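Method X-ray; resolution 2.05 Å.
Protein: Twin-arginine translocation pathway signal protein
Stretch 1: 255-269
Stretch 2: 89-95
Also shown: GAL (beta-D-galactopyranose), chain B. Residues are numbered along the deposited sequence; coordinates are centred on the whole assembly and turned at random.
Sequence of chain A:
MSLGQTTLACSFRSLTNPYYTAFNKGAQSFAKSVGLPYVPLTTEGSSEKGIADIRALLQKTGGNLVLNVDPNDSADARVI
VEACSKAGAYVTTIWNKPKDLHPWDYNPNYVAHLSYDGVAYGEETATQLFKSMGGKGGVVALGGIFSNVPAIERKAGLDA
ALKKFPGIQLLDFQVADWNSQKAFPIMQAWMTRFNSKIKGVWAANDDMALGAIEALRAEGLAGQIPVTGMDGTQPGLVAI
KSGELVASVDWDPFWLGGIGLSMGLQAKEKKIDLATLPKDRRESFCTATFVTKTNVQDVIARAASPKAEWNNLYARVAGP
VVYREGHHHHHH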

# COMPACT_ATOMS: atom_id res chain seq x y z
N TRP A 255 -3.51 -2.36 -10.33
CA TRP A 255 -3.52 -3.81 -10.43
C TRP A 255 -4.04 -4.46 -9.13
O TRP A 255 -4.85 -5.38 -9.17
CB TRP A 255 -2.12 -4.33 -10.72
CG TRP A 255 -2.05 -5.82 -10.74
CD1 TRP A 255 -2.47 -6.65 -11.74
CD2 TRP A 255 -1.56 -6.67 -9.70
NE1 TRP A 255 -2.28 -7.96 -11.38
CE2 TRP A 255 -1.72 -8.00 -10.13
CE3 TRP A 255 -1.01 -6.44 -8.43
CZ2 TRP A 255 -1.35 -9.10 -9.34
CZ3 TRP A 255 -0.64 -7.53 -7.65
CH2 TRP A 255 -0.81 -8.84 -8.11
N LEU A 256 -3.55 -3.98 -7.99
CA LEU A 256 -3.98 -4.52 -6.71
C LEU A 256 -5.49 -4.44 -6.56
O LEU A 256 -6.13 -5.39 -6.13
CB LEU A 256 -3.33 -3.76 -5.56
CG LEU A 256 -1.94 -4.22 -5.14
CD1 LEU A 256 -1.31 -3.20 -4.21
CD2 LEU A 256 -2.06 -5.57 -4.46
N GLY A 257 -6.05 -3.29 -6.93
CA GLY A 257 -7.49 -3.08 -6.83
C GLY A 257 -8.35 -4.03 -7.64
O GLY A 257 -9.41 -4.46 -7.18
N GLY A 258 -7.89 -4.36 -8.84
CA GLY A 258 -8.64 -5.26 -9.69
C GLY A 258 -8.38 -6.73 -9.44
O GLY A 258 -9.32 -7.52 -9.40
N ILE A 259 -7.12 -7.10 -9.28
CA ILE A 259 -6.76 -8.49 -9.06
C ILE A 259 -7.41 -9.05 -7.78
O ILE A 259 -7.88 -10.18 -7.77
CB ILE A 259 -5.23 -8.67 -8.98
CG1 ILE A 259 -4.85 -10.07 -9.47
CG2 ILE A 259 -4.74 -8.47 -7.54
CD1 ILE A 259 -5.25 -10.37 -10.90
N GLY A 260 -7.43 -8.26 -6.71
CA GLY A 260 -8.04 -8.71 -5.47
C GLY A 260 -9.44 -9.23 -5.71
O GLY A 260 -9.80 -10.32 -5.24
N LEU A 261 -10.24 -8.45 -6.44
CA LEU A 261 -11.61 -8.82 -6.78
C LEU A 261 -11.65 -10.00 -7.76
O LEU A 261 -12.52 -10.84 -7.68
CB LEU A 261 -12.34 -7.64 -7.41
CG LEU A 261 -12.62 -6.39 -6.59
CD1 LEU A 261 -13.27 -5.35 -7.49
CD2 LEU A 261 -13.54 -6.72 -5.41
N SER A 262 -10.70 -10.03 -8.69
CA SER A 262 -10.64 -11.11 -9.66
C SER A 262 -10.49 -12.45 -8.93
O SER A 262 -11.23 -13.40 -9.21
CB SER A 262 -9.48 -10.88 -10.62
OG SER A 262 -9.44 -11.86 -11.63
N MSE A 263 -9.54 -12.53 -8.01
CA MSE A 263 -9.31 -13.75 -7.23
C MSE A 263 -10.61 -14.14 -6.53
O MSE A 263 -11.06 -15.29 -6.60
CB MSE A 263 -8.24 -13.53 -6.15
CG MSE A 263 -6.82 -13.48 -6.65
SE MSE A 263 -5.67 -13.01 -5.34
CE MSE A 263 -4.79 -11.76 -6.16
N GLY A 264 -11.19 -13.16 -5.85
CA GLY A 264 -12.42 -13.39 -5.13
C GLY A 264 -13.56 -13.87 -5.99
O GLY A 264 -14.28 -14.78 -5.60
N LEU A 265 -13.74 -13.26 -7.17
CA LEU A 265 -14.82 -13.64 -8.06
C LEU A 265 -14.63 -15.04 -8.63
O LEU A 265 -15.60 -15.79 -8.75
CB LEU A 265 -14.96 -12.61 -9.20
CG LEU A 265 -16.13 -12.79 -10.19
CD1 LEU A 265 -17.46 -12.90 -9.44
CD2 LEU A 265 -16.16 -11.63 -11.18
N GLN A 266 -13.39 -15.39 -8.96
CA GLN A 266 -13.11 -16.71 -9.50
C GLN A 266 -13.27 -17.78 -8.43
O GLN A 266 -13.53 -18.93 -8.74
CB GLN A 266 -11.70 -16.76 -10.09
CG GLN A 266 -11.58 -15.99 -11.38
CD GLN A 266 -10.36 -16.37 -12.20
OE1 GLN A 266 -10.02 -17.54 -12.31
NE2 GLN A 266 -9.71 -15.37 -12.78
N ALA A 267 -13.10 -17.39 -7.17
CA ALA A 267 -13.27 -18.35 -6.09
C ALA A 267 -14.76 -18.61 -5.95
O ALA A 267 -15.19 -19.76 -5.86
CB ALA A 267 -12.71 -17.80 -4.79
N LYS A 268 -15.55 -17.54 -5.97
CA LYS A 268 -17.01 -17.64 -5.85
C LYS A 268 -17.61 -18.45 -6.99
O LYS A 268 -18.58 -19.18 -6.80
CB LYS A 268 -17.65 -16.25 -5.83
CG LYS A 268 -19.17 -16.28 -5.70
CD LYS A 268 -19.77 -14.89 -5.75
CE LYS A 268 -21.30 -14.94 -5.73
NZ LYS A 268 -21.86 -15.62 -4.53
N GLU A 269 -17.04 -18.31 -8.19
CA GLU A 269 -17.56 -19.03 -9.34
C GLU A 269 -16.98 -20.43 -9.40
O GLU A 269 -17.24 -21.18 -10.34
CB GLU A 269 -17.21 -18.30 -10.63
CG GLU A 269 -17.86 -16.92 -10.71
CD GLU A 269 -17.49 -16.17 -11.98
OE1 GLU A 269 -16.31 -16.22 -12.35
OE2 GLU A 269 -18.39 -15.55 -12.59
C1 GAL B . -1.64 3.67 2.37
C2 GAL B . -0.18 3.64 1.88
C3 GAL B . 0.14 2.22 1.36
C4 GAL B . -0.07 1.22 2.51
C5 GAL B . -1.55 1.35 2.96
C6 GAL B . -1.80 0.39 4.11
O1 GAL B . -1.94 4.99 2.87
O2 GAL B . -0.01 4.57 0.81
O3 GAL B . 1.49 2.14 0.92
O4 GAL B . 0.79 1.58 3.60
O5 GAL B . -1.83 2.71 3.44
O6 GAL B . -3.15 0.52 4.50
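Stretch 2 (89-95) AYVTTIW

The most unusual feature of this contact is a side-chain hydroxyl of the strand bonded to a backbone carbonyl in the middle of a helix: Thr92 OG1 donates a hydrogen bond to Gly260 O at 3.1 Å. That carbonyl is already engaged in the regular helical pattern, accepting from Gly264 N at 3.2 Å, so Gly260 O serves two donors at once. Gly260 has no side chain between its backbone and Thr92.

Stretch 2 runs as a β-strand from Tyr90 to Ile94, with phi near -106° to -136° and psi near 128° to 148°, the extended conformation in which successive side chains alternate between two sides. Stretch 1 is helical through Lys268, in a helix that begins before Trp255. The strand passes the helix in a nearly antiparallel sense, with 151° between their N-to-C directions, and the two axes approach to 7.6 Å. As the strand advances, its contacts therefore move back along the helix: Tyr90 lies beside Gly264, Ala267 and Lys268, Thr92 beside Gly260, and Ile94 beside Leu256.

The alternation of the strand decides which of its residues take part. The CA-to-CB bonds of Tyr90, Thr92 and Ile94 point toward the helix, whereas that of Val91 points away and Thr93 is out of reach. On the helix, Leu256, Gly260, Gly264 and Ala267 or Lys268 recur at spacings of three or four residues, about one turn each, and so form a stripe along the surface that meets the strand.

Two glycines in this stripe lie where the backbones come close. The CA atoms of Gly260 and Thr92 are 5.7 Å apart, and the CA atoms of Gly264 and Tyr90 are also 5.7 Å apart. A β-carbon on Gly260 would point toward the strand and lie only 3.5 Å from Thr92 CG2, so the bare backbone here leaves space for the threonine. At Gly264 an ideal CB would also point toward the strand, but its nearest strand atom, Thr92 OG1, would be 4.1 Å away, so the case for glycine there is weaker. Threonine suits its central place because it is compact and offers both a methyl group and a hydroxyl.

Tyr90, whose chi1 is m, has the largest area covered by the other stretch, and its ring packs against the last helical turn. Lys268 CB lies over one face, 3.9 Å from the ring centroid in a CH-pi contact and 3.6 Å from Tyr90 CD2. The lysine, t at chi1 to chi3, thus lends its aliphatic base to the aromatic ring while its end leads away. Ala267, small enough to fit near the ring, places CB 4.0 Å from Tyr90 CD1.

At the other end the contact is purely apolar: Leu256 CD2 meets Ile94 CD1 at 4.3 Å, two branched aliphatic side chains that fill buried space. Beyond the strand, Trp95 turns to the bound galactose, with GAL C4 over one face of its ring and Trp95 CD1 3.8 Å from GAL C6.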

# COMPACT_ATOMS: atom_id res chain seq x y z
N ALA A 89 -20.04 -14.50 1.78
CA ALA A 89 -19.39 -13.68 0.77
C ALA A 89 -17.92 -14.09 0.67
O ALA A 89 -17.44 -14.89 1.47
CB ALA A 89 -19.50 -12.21 1.15
N TYR A 90 -17.21 -13.54 -0.31
CA TYR A 90 -15.79 -13.84 -0.52
C TYR A 90 -14.97 -12.57 -0.35
O TYR A 90 -15.34 -11.52 -0.88
CB TYR A 90 -15.59 -14.43 -1.91
CG TYR A 90 -16.18 -15.81 -2.06
CD1 TYR A 90 -15.38 -16.94 -1.94
CD2 TYR A 90 -17.55 -16.00 -2.22
CE1 TYR A 90 -15.91 -18.21 -1.96
CE2 TYR A 90 -18.11 -17.28 -2.24
CZ TYR A 90 -17.27 -18.39 -2.11
OH TYR A 90 -17.79 -19.66 -2.10
N VAL A 91 -13.86 -12.66 0.36
CA VAL A 91 -13.05 -11.48 0.61
C VAL A 91 -11.55 -11.67 0.45
O VAL A 91 -11.00 -12.73 0.75
CB VAL A 91 -13.30 -10.95 2.04
CG1 VAL A 91 -12.86 -12.00 3.06
CG2 VAL A 91 -12.56 -9.64 2.26
N THR A 92 -10.90 -10.61 -0.03
CA THR A 92 -9.45 -10.60 -0.23
C THR A 92 -8.92 -9.44 0.60
O THR A 92 -9.50 -8.36 0.60
CB THR A 92 -9.09 -10.39 -1.72
OG1 THR A 92 -9.28 -11.62 -2.42
CG2 THR A 92 -7.64 -9.95 -1.87
N THR A 93 -7.82 -9.68 1.31
CA THR A 93 -7.21 -8.65 2.15
C THR A 93 -5.94 -8.09 1.53
O THR A 93 -5.21 -8.81 0.85
CB THR A 93 -6.89 -9.21 3.56
OG1 THR A 93 -8.10 -9.33 4.31
CG2 THR A 93 -5.96 -8.28 4.31
N ILE A 94 -5.68 -6.82 1.79
CA ILE A 94 -4.49 -6.16 1.27
C ILE A 94 -3.75 -5.44 2.39
O ILE A 94 -4.35 -4.66 3.12
CB ILE A 94 -4.85 -5.09 0.21
CG1 ILE A 94 -5.81 -5.66 -0.84
CG2 ILE A 94 -3.58 -4.60 -0.48
CD1 ILE A 94 -5.19 -6.72 -1.72
N TRP A 95 -2.45 -5.70 2.52
CA TRP A 95 -1.62 -5.02 3.52
C TRP A 95 -1.79 -5.35 5.00
O TRP A 95 -0.89 -5.91 5.62
CB TRP A 95 -1.76 -3.49 3.37
CG TRP A 95 -1.13 -2.88 2.12
CD1 TRP A 95 -1.74 -2.07 1.22
CD2 TRP A 95 0.23 -3.04 1.66
NE1 TRP A 95 -0.86 -1.71 0.22
CE2 TRP A 95 0.35 -2.29 0.47
CE3 TRP A 95 1.34 -3.74 2.14
CZ2 TRP A 95 1.55 -2.23 -0.25
CZ3 TRP A 95 2.54 -3.68 1.42
CH2 TRP A 95 2.63 -2.93 0.25